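Local coordinates for protein acyl-coenzyme A oxidase 1 (Yarrowia lipolytica, PDB 5Y9D) that catalyses the FAD-dependent oxidation of saturated acyl-CoAs by oxygen to (2E)-enoyl-CoAs and hydrogen peroxide, in peroxisomal fatty acid beta-oxidation, at residues S129-L134 and V157-F162; S502-N507 and L522-R527; R527-N532 and A565-R570. One frame throughout, in Å; residues are numbered along the deposited sequence.

Contact 1. Residues S129-L134 and V157-F162; sequences SIHNNL and VAVKQF
H131 alone carries segment 129-134 into contact with segment 157-162, where V157, V159 and F162 receive it. Following the helix forward, S129 O accepts both N133 N and L134 N, the mark of a wider pi-type turn just where H131 leaves the backbone. I130 does not join in; it touches the FAD instead. At H131, CG stands anti to the backbone N (chi1 160°), which carries the imidazole toward the loop. Its far corner meets a methyl: NE2 lies 3.3 Å from V159 CG2, and CD2 lies 3.7 Å from V159 CG2, the two side chains meeting head-on. At the ring edge, near its plane, come V157 O, 4.2 Å from H131 NE2, and F162 CD1, 4.5 Å from H131 CE1. The polar need of H131 ND1 is met by the backbone N of G164, a little further along. Further along the helix, the side chains of N133 and L134 touch E464, probably the catalytic proton acceptor. R697 of the second subunit hydrogen-bonds V159 O through NH1. Such a junction, between the helical N-terminal domain and the chain entering the middle beta domain beside the FAD, is typical of the acyl-CoA oxidase and dehydrogenase fold.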
loop_
_atom_site.group_PDB
_atom_site.type_symbol
_atom_site.label_atom_id
_atom_site.label_comp_id
_atom_site.label_asym_id
_atom_site.label_seq_id
_atom_site.Cartn_x
_atom_site.Cartn_y
_atom_site.Cartn_z
ATOM N N SER A 129 -4.771 -14.218 19.344
ATOM C CA SER A 129 -4.746 -12.990 20.080
ATOM C C SER A 129 -6.152 -12.566 20.550
ATOM O O SER A 129 -6.307 -12.146 21.681
ATOM C CB SER A 129 -4.078 -11.945 19.196
ATOM O OG SER A 129 -4.046 -10.702 19.811
ATOM N N ILE A 130 -7.180 -12.732 19.721
ATOM C CA ILE A 130 -8.531 -12.345 20.121
ATOM C C ILE A 130 -9.031 -12.998 21.427
ATOM O O ILE A 130 -9.928 -12.481 22.094
ATOM C CB ILE A 130 -9.575 -12.565 18.988
ATOM C CG1 ILE A 130 -9.605 -14.041 18.550
ATOM C CG2 ILE A 130 -9.316 -11.627 17.786
ATOM C CD1 ILE A 130 -10.617 -14.863 19.314
ATOM N N HIS A 131 -8.473 -14.131 21.788
ATOM C CA HIS A 131 -8.885 -14.788 23.018
ATOM C C HIS A 131 -7.986 -14.401 24.139
ATOM O O HIS A 131 -8.406 -13.890 25.181
ATOM C CB HIS A 131 -8.813 -16.299 22.871
ATOM C CG HIS A 131 -8.765 -17.002 24.171
ATOM N ND1 HIS A 131 -9.898 -17.279 24.898
ATOM C CD2 HIS A 131 -7.727 -17.473 24.893
ATOM C CE1 HIS A 131 -9.563 -17.899 26.010
ATOM N NE2 HIS A 131 -8.249 -18.032 26.030
ATOM N N ASN A 132 -6.710 -14.647 23.906
ATOM C CA ASN A 132 -5.699 -14.568 24.935
ATOM C C ASN A 132 -5.293 -13.121 25.208
ATOM O O ASN A 132 -4.978 -12.808 26.325
ATOM C CB ASN A 132 -4.551 -15.468 24.528
ATOM C CG ASN A 132 -3.227 -14.935 24.919
ATOM O OD1 ASN A 132 -2.528 -14.344 24.114
ATOM N ND2 ASN A 132 -2.864 -15.147 26.155
ATOM N N ASN A 133 -5.370 -12.237 24.216
ATOM C CA ASN A 133 -5.157 -10.768 24.413
ATOM C C ASN A 133 -6.487 -10.042 24.678
ATOM O O ASN A 133 -6.705 -9.536 25.761
ATOM C CB ASN A 133 -4.379 -10.135 23.206
ATOM C CG ASN A 133 -4.339 -8.588 23.219
ATOM O OD1 ASN A 133 -3.934 -7.970 24.205
ATOM N ND2 ASN A 133 -4.705 -7.963 22.084
ATOM N N LEU A 134 -7.394 -10.023 23.707
ATOM C CA LEU A 134 -8.606 -9.216 23.820
ATOM C C LEU A 134 -9.633 -9.754 24.795
ATOM O O LEU A 134 -10.106 -9.026 25.642
ATOM C CB LEU A 134 -9.239 -9.043 22.456
ATOM C CG LEU A 134 -8.364 -8.223 21.502
ATOM C CD1 LEU A 134 -9.014 -8.106 20.134
ATOM C CD2 LEU A 134 -8.116 -6.850 22.086
ATOM N N VAL A 157 -8.707 -19.234 30.621
ATOM C CA VAL A 157 -7.241 -19.119 30.447
ATOM C C VAL A 157 -6.636 -20.371 29.766
ATOM O O VAL A 157 -5.970 -20.250 28.731
ATOM C CB VAL A 157 -6.497 -18.826 31.772
ATOM C CG1 VAL A 157 -5.003 -18.710 31.548
ATOM C CG2 VAL A 157 -6.980 -17.523 32.390
ATOM N N ALA A 158 -6.923 -21.568 30.277
ATOM C CA ALA A 158 -6.388 -22.808 29.659
ATOM C C ALA A 158 -6.856 -23.156 28.196
ATOM O O ALA A 158 -6.271 -24.014 27.540
ATOM C CB ALA A 158 -6.662 -23.989 30.587
ATOM N N VAL A 159 -7.908 -22.494 27.719
ATOM C CA VAL A 159 -8.565 -22.804 26.446
ATOM C C VAL A 159 -9.025 -24.268 26.389
ATOM O O VAL A 159 -8.758 -25.002 25.452
ATOM C CB VAL A 159 -7.690 -22.380 25.260
ATOM C CG1 VAL A 159 -8.543 -22.170 24.052
ATOM C CG2 VAL A 159 -7.036 -21.041 25.526
ATOM N N LYS A 160 -9.690 -24.682 27.447
ATOM C CA LYS A 160 -10.258 -25.996 27.516
ATOM C C LYS A 160 -11.759 -25.887 27.547
ATOM O O LYS A 160 -12.336 -25.382 28.488
ATOM C CB LYS A 160 -9.758 -26.694 28.768
ATOM C CG LYS A 160 -8.251 -26.752 28.871
ATOM C CD LYS A 160 -7.786 -28.113 29.339
ATOM C CE LYS A 160 -6.274 -28.201 29.393
ATOM N NZ LYS A 160 -5.739 -29.548 29.054
ATOM N N GLN A 161 -12.382 -26.369 26.491
ATOM C CA GLN A 161 -13.816 -26.350 26.355
ATOM C C GLN A 161 -14.285 -24.920 26.268
ATOM O O GLN A 161 -15.428 -24.630 26.510
ATOM C CB GLN A 161 -14.461 -27.049 27.536
ATOM C CG GLN A 161 -13.992 -28.469 27.727
ATOM C CD GLN A 161 -15.063 -29.379 28.261
ATOM O OE1 GLN A 161 -16.237 -29.084 28.178
ATOM N NE2 GLN A 161 -14.654 -30.494 28.810
ATOM N N PHE A 162 -13.371 -24.019 25.968
ATOM C CA PHE A 162 -13.657 -22.614 26.002
ATOM C C PHE A 162 -12.797 -21.859 25.002
ATOM O O PHE A 162 -11.595 -21.945 25.063
ATOM C CB PHE A 162 -13.349 -22.133 27.409
ATOM C CG PHE A 162 -13.961 -20.830 27.750
ATOM C CD1 PHE A 162 -13.489 -19.672 27.184
ATOM C CD2 PHE A 162 -14.996 -20.757 28.645
ATOM C CE1 PHE A 162 -14.047 -18.466 27.498
ATOM C CE2 PHE A 162 -15.553 -19.549 28.968
ATOM C CZ PHE A 162 -15.080 -18.404 28.394
#

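Contact 2. Residues S502-N507 and L522-R527; sequences SKISQN and LVEAFR
K503 N donates to E524 OE2 over 3.0 Å, and this nearly straight bond (165° at the hydrogen) is the polar link between loop and helix. The amide comes from above the carboxylate plane, well out of it. Around the same oxygen the loop presses close through S502, whose CA is 3.3 Å and CB 3.7 Å from E524 OE2. R531 NH1, two turns further along the helix, adds a long, weak ion pair to OE2. A bend at the second torsion of E524 (chi2 56°) brings the carboxylate up against the loop. Its CG, set opposite the backbone N (chi1 -178°), meets I504 CG2 at 3.6 Å, the two side chains running alongside in opposing senses. The setting is the helical C-terminal part of acyl-CoA oxidase, where a surface loop is laid across the flank of helix 519-544. Replacing E524 by an alanine is likely to leave the amide of K503 without this acceptor and to open a gap beside the CG2 of I504. K503 lies roughly perpendicular to the glutamate, its CB 4.0 Å from E524 CD, while its extended chain takes NZ elsewhere, 6.4 Å from E524 OE1, so any attraction between these opposite charges is probably modest. Within the loop, S502 OG makes a weak hydrogen bond to I504 O.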
loop_
_atom_site.group_PDB
_atom_site.type_symbol
_atom_site.label_atom_id
_atom_site.label_comp_id
_atom_site.label_asym_id
_atom_site.label_seq_id
_atom_site.Cartn_x
_atom_site.Cartn_y
_atom_site.Cartn_z
ATOM N N SER A 502 12.248 27.995 22.936
ATOM C CA SER A 502 13.249 27.326 22.127
ATOM C C SER A 502 14.631 27.927 22.403
ATOM O O SER A 502 14.792 29.126 22.664
ATOM C CB SER A 502 12.911 27.295 20.622
ATOM O OG SER A 502 13.310 28.449 19.913
ATOM N N LYS A 503 15.621 27.053 22.394
ATOM C CA LYS A 503 16.976 27.469 22.598
ATOM C C LYS A 503 17.572 27.938 21.271
ATOM O O LYS A 503 18.714 28.392 21.258
ATOM C CB LYS A 503 17.789 26.334 23.216
ATOM C CG LYS A 503 17.295 25.937 24.596
ATOM C CD LYS A 503 18.277 25.008 25.282
ATOM C CE LYS A 503 18.007 24.922 26.784
ATOM N NZ LYS A 503 19.179 24.352 27.515
ATOM N N ILE A 504 16.805 27.874 20.172
ATOM C CA ILE A 504 17.321 28.314 18.870
ATOM C C ILE A 504 16.606 29.557 18.321
ATOM O O ILE A 504 15.405 29.702 18.461
ATOM C CB ILE A 504 17.361 27.154 17.814
ATOM C CG1 ILE A 504 16.155 27.145 16.864
ATOM C CG2 ILE A 504 17.535 25.788 18.478
ATOM C CD1 ILE A 504 16.427 27.754 15.497
ATOM N N SER A 505 17.374 30.472 17.726
ATOM C CA SER A 505 16.812 31.592 16.950
ATOM C C SER A 505 17.693 31.846 15.738
ATOM O O SER A 505 18.917 31.896 15.856
ATOM C CB SER A 505 16.683 32.874 17.792
ATOM O OG SER A 505 17.919 33.255 18.368
ATOM N N GLN A 506 17.048 32.000 14.585
ATOM C CA GLN A 506 17.712 32.185 13.287
ATOM C C GLN A 506 17.448 33.598 12.744
ATOM O O GLN A 506 16.298 33.949 12.457
ATOM C CB GLN A 506 17.156 31.158 12.281
ATOM C CG GLN A 506 18.063 29.968 11.982
ATOM C CD GLN A 506 19.260 30.341 11.135
ATOM O OE1 GLN A 506 20.338 29.782 11.299
ATOM N NE2 GLN A 506 19.085 31.308 10.245
ATOM N N ASN A 507 18.490 34.401 12.566
ATOM C CA ASN A 507 18.304 35.709 11.933
ATOM C C ASN A 507 18.384 35.657 10.394
ATOM O O ASN A 507 18.544 36.682 9.733
ATOM C CB ASN A 507 19.296 36.737 12.498
ATOM C CG ASN A 507 18.708 38.151 12.564
ATOM O OD1 ASN A 507 17.958 38.582 11.672
ATOM N ND2 ASN A 507 19.042 38.881 13.631
ATOM N N LEU A 522 19.169 18.928 16.777
ATOM C CA LEU A 522 18.099 18.297 16.003
ATOM C C LEU A 522 16.922 18.108 16.926
ATOM O O LEU A 522 15.802 18.517 16.609
ATOM C CB LEU A 522 18.561 16.966 15.397
ATOM C CG LEU A 522 19.689 17.169 14.383
ATOM C CD1 LEU A 522 20.374 15.873 13.991
ATOM C CD2 LEU A 522 19.179 17.923 13.172
ATOM N N VAL A 523 17.200 17.555 18.095
ATOM C CA VAL A 523 16.157 17.356 19.105
ATOM C C VAL A 523 15.408 18.667 19.340
ATOM O O VAL A 523 14.198 18.755 19.126
ATOM C CB VAL A 523 16.738 16.823 20.429
ATOM C CG1 VAL A 523 15.709 16.880 21.546
ATOM C CG2 VAL A 523 17.221 15.389 20.258
ATOM N N GLU A 524 16.168 19.681 19.726
ATOM C CA GLU A 524 15.658 21.005 20.018
ATOM C C GLU A 524 14.922 21.564 18.816
ATOM O O GLU A 524 13.905 22.235 18.970
ATOM C CB GLU A 524 16.816 21.928 20.441
ATOM C CG GLU A 524 16.400 23.346 20.836
ATOM C CD GLU A 524 15.364 23.364 21.947
ATOM O OE1 GLU A 524 15.414 22.431 22.775
ATOM O OE2 GLU A 524 14.504 24.283 21.997
ATOM N N ALA A 525 15.405 21.270 17.608
ATOM C CA ALA A 525 14.715 21.755 16.416
ATOM C C ALA A 525 13.357 21.109 16.326
ATOM O O ALA A 525 12.351 21.763 15.979
ATOM C CB ALA A 525 15.510 21.476 15.164
ATOM N N PHE A 526 13.323 19.825 16.662
ATOM C CA PHE A 526 12.076 19.086 16.539
ATOM C C PHE A 526 11.107 19.476 17.611
ATOM O O PHE A 526 9.943 19.720 17.301
ATOM C CB PHE A 526 12.296 17.567 16.479
ATOM C CG PHE A 526 12.229 17.051 15.094
ATOM C CD1 PHE A 526 13.362 16.984 14.319
ATOM C CD2 PHE A 526 11.017 16.744 14.528
ATOM C CE1 PHE A 526 13.298 16.564 13.015
ATOM C CE2 PHE A 526 10.942 16.328 13.226
ATOM C CZ PHE A 526 12.087 16.239 12.467
ATOM N N ARG A 527 11.585 19.552 18.851
ATOM C CA ARG A 527 10.778 20.041 19.974
ATOM C C ARG A 527 10.171 21.437 19.742
ATOM O O ARG A 527 8.994 21.679 20.026
ATOM C CB ARG A 527 11.616 20.044 21.233
ATOM C CG ARG A 527 11.900 18.646 21.722
ATOM C CD ARG A 527 12.831 18.619 22.900
ATOM N NE ARG A 527 12.766 17.299 23.511
ATOM C CZ ARG A 527 13.565 16.856 24.472
ATOM N NH1 ARG A 527 14.531 17.605 25.001
ATOM N NH2 ARG A 527 13.369 15.638 24.919
#

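Contact 3. Residues R527-N532 and A565-R570; sequences RTASRN and ARIHTR
S530 and H568 mark the place where two helices come together, their CA atoms 5.3 Å apart. Helices 519-544 and 558-581 pack against each other in the helical C-terminal region of acyl-CoA oxidase. They run roughly antiparallel here, with 149° between the directions of the short segments and 8.6 Å between their axes; A529 and S530, both small, are what one helix puts into the interface. The apolar share belongs to I567. Its CG2, anti to the backbone N, lies 4.2 Å from A529 CB and 3.9 Å from S530 N, so that this one methyl touches the alanine and the backbone beside it. I610 of helix 608-613 packs on both A529 and I567 and continues the apolar cluster.

The polar part of the contact lies at the hydroxyl of S530. With OG also anti to its own backbone N (chi1 -179°), the hydroxyl reaches across to the neighbouring helix, 3.3 Å from H568 CB and 3.4 Å from H568 CA, a packing contact with carbon. Its hydrogen-bond partner is the hydroxyl of Y497, which H568 ND1 also engages. R531, facing elsewhere, uses NH2 on the carbonyl O of Y497. The chemistry thus implies an indirect polar union: the hydroxyl of S530 packs on the CB of H568 without bonding to it, yet both side chains share the tyrosine hydroxyl, which satisfies buried polar atoms from both helices.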
loop_
_atom_site.group_PDB
_atom_site.type_symbol
_atom_site.label_atom_id
_atom_site.label_comp_id
_atom_site.label_asym_id
_atom_site.label_seq_id
_atom_site.Cartn_x
_atom_site.Cartn_y
_atom_site.Cartn_z
ATOM N N ARG A 527 11.585 19.552 18.851
ATOM C CA ARG A 527 10.778 20.041 19.974
ATOM C C ARG A 527 10.171 21.437 19.742
ATOM O O ARG A 527 8.994 21.679 20.026
ATOM C CB ARG A 527 11.616 20.044 21.233
ATOM C CG ARG A 527 11.900 18.646 21.722
ATOM C CD ARG A 527 12.831 18.619 22.900
ATOM N NE ARG A 527 12.766 17.299 23.511
ATOM C CZ ARG A 527 13.565 16.856 24.472
ATOM N NH1 ARG A 527 14.531 17.605 25.001
ATOM N NH2 ARG A 527 13.369 15.638 24.919
ATOM N N THR A 528 10.980 22.334 19.198
ATOM C CA THR A 528 10.530 23.652 18.765
ATOM C C THR A 528 9.427 23.608 17.720
ATOM O O THR A 528 8.465 24.370 17.808
ATOM C CB THR A 528 11.728 24.441 18.191
ATOM O OG1 THR A 528 12.710 24.571 19.218
ATOM C CG2 THR A 528 11.314 25.796 17.721
ATOM N N ALA A 529 9.576 22.761 16.705
ATOM C CA ALA A 529 8.521 22.636 15.689
ATOM C C ALA A 529 7.259 22.071 16.325
ATOM O O ALA A 529 6.171 22.559 16.094
ATOM C CB ALA A 529 8.963 21.771 14.508
ATOM N N SER A 530 7.405 21.048 17.146
ATOM C CA SER A 530 6.236 20.473 17.819
ATOM C C SER A 530 5.582 21.475 18.782
ATOM O O SER A 530 4.380 21.720 18.698
ATOM C CB SER A 530 6.590 19.185 18.560
ATOM O OG SER A 530 5.438 18.630 19.188
ATOM N N ARG A 531 6.368 22.043 19.687
ATOM C CA ARG A 531 5.826 22.953 20.730
ATOM C C ARG A 531 5.011 24.098 20.140
ATOM O O ARG A 531 3.921 24.420 20.616
ATOM C CB ARG A 531 6.968 23.515 21.585
ATOM C CG ARG A 531 6.712 24.839 22.306
ATOM C CD ARG A 531 8.051 25.494 22.613
ATOM N NE ARG A 531 8.935 24.492 23.218
ATOM C CZ ARG A 531 10.188 24.212 22.859
ATOM N NH1 ARG A 531 10.812 24.883 21.890
ATOM N NH2 ARG A 531 10.840 23.261 23.519
ATOM N N ASN A 532 5.558 24.704 19.101
ATOM C CA ASN A 532 4.921 25.829 18.439
ATOM C C ASN A 532 3.583 25.456 17.783
ATOM O O ASN A 532 2.608 26.178 17.931
ATOM C CB ASN A 532 5.870 26.427 17.390
ATOM C CG ASN A 532 7.051 27.171 17.999
ATOM O OD1 ASN A 532 7.253 27.221 19.230
ATOM N ND2 ASN A 532 7.852 27.750 17.124
ATOM N N ALA A 565 0.012 15.637 16.464
ATOM C CA ALA A 565 0.276 14.253 16.766
ATOM C C ALA A 565 1.474 13.856 15.976
ATOM O O ALA A 565 2.395 13.239 16.489
ATOM C CB ALA A 565 -0.911 13.388 16.381
ATOM N N ARG A 566 1.464 14.253 14.715
ATOM C CA ARG A 566 2.485 13.825 13.791
ATOM C C ARG A 566 3.843 14.318 14.170
ATOM O O ARG A 566 4.728 13.503 14.240
ATOM C CB ARG A 566 2.199 14.267 12.350
ATOM C CG ARG A 566 2.905 13.371 11.333
ATOM C CD ARG A 566 3.579 14.161 10.263
ATOM N NE ARG A 566 2.734 14.309 9.098
ATOM C CZ ARG A 566 2.902 15.264 8.179
ATOM N NH1 ARG A 566 3.877 16.170 8.327
ATOM N NH2 ARG A 566 2.088 15.316 7.113
ATOM N N ILE A 567 4.016 15.641 14.355
ATOM C CA ILE A 567 5.332 16.181 14.735
ATOM C C ILE A 567 5.798 15.684 16.106
ATOM O O ILE A 567 6.952 15.375 16.279
ATOM C CB ILE A 567 5.426 17.721 14.794
ATOM C CG1 ILE A 567 4.578 18.406 13.736
ATOM C CG2 ILE A 567 6.875 18.167 14.608
ATOM C CD1 ILE A 567 4.923 17.980 12.327
ATOM N N HIS A 568 4.906 15.615 17.077
ATOM C CA HIS A 568 5.310 15.302 18.458
ATOM C C HIS A 568 5.731 13.839 18.575
ATOM O O HIS A 568 6.688 13.501 19.260
ATOM C CB HIS A 568 4.151 15.584 19.420
ATOM C CG HIS A 568 4.251 14.842 20.716
ATOM N ND1 HIS A 568 5.093 15.230 21.730
ATOM C CD2 HIS A 568 3.652 13.711 21.140
ATOM C CE1 HIS A 568 4.990 14.384 22.738
ATOM N NE2 HIS A 568 4.131 13.448 22.401
ATOM N N THR A 569 4.979 12.973 17.912
ATOM C CA THR A 569 5.355 11.589 17.757
ATOM C C THR A 569 6.717 11.482 17.100
ATOM O O THR A 569 7.598 10.770 17.634
ATOM C CB THR A 569 4.341 10.778 16.923
ATOM O OG1 THR A 569 3.064 10.782 17.568
ATOM C CG2 THR A 569 4.795 9.354 16.818
ATOM N N ARG A 570 6.918 12.173 15.967
ATOM C CA ARG A 570 8.211 12.040 15.305
ATOM C C ARG A 570 9.350 12.542 16.197
ATOM O O ARG A 570 10.416 11.915 16.241
ATOM C CB ARG A 570 8.261 12.707 13.942
ATOM C CG ARG A 570 9.612 12.523 13.248
ATOM C CD ARG A 570 9.920 11.031 12.978
ATOM N NE ARG A 570 10.111 10.858 11.535
ATOM C CZ ARG A 570 9.240 10.315 10.697
ATOM N NH1 ARG A 570 8.109 9.778 11.113
ATOM N NH2 ARG A 570 9.534 10.288 9.410
#

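How the contacts relate
Contacts 2 and 3 are neighbours on helix 519-544, with centres 12 Å apart and R527 common to both. S502 packs on the next turn of that helix, its CB 3.1 Å from T528 OG1, and F526 CE2 lies 4.0 Å from R570 CG, so the surface loop contact 2 and the buried helix pair of contact 3 are in direct contact. Contact 1 stands apart, across the centre of the chain, its centre about 50 Å from that of contact 2 and 40 Å from that of contact 3. It alone adjoins the flavin site: the side chain of H131 is about 10 Å from the bound FAD and about 12 Å from that of E464, probably the catalytic proton acceptor.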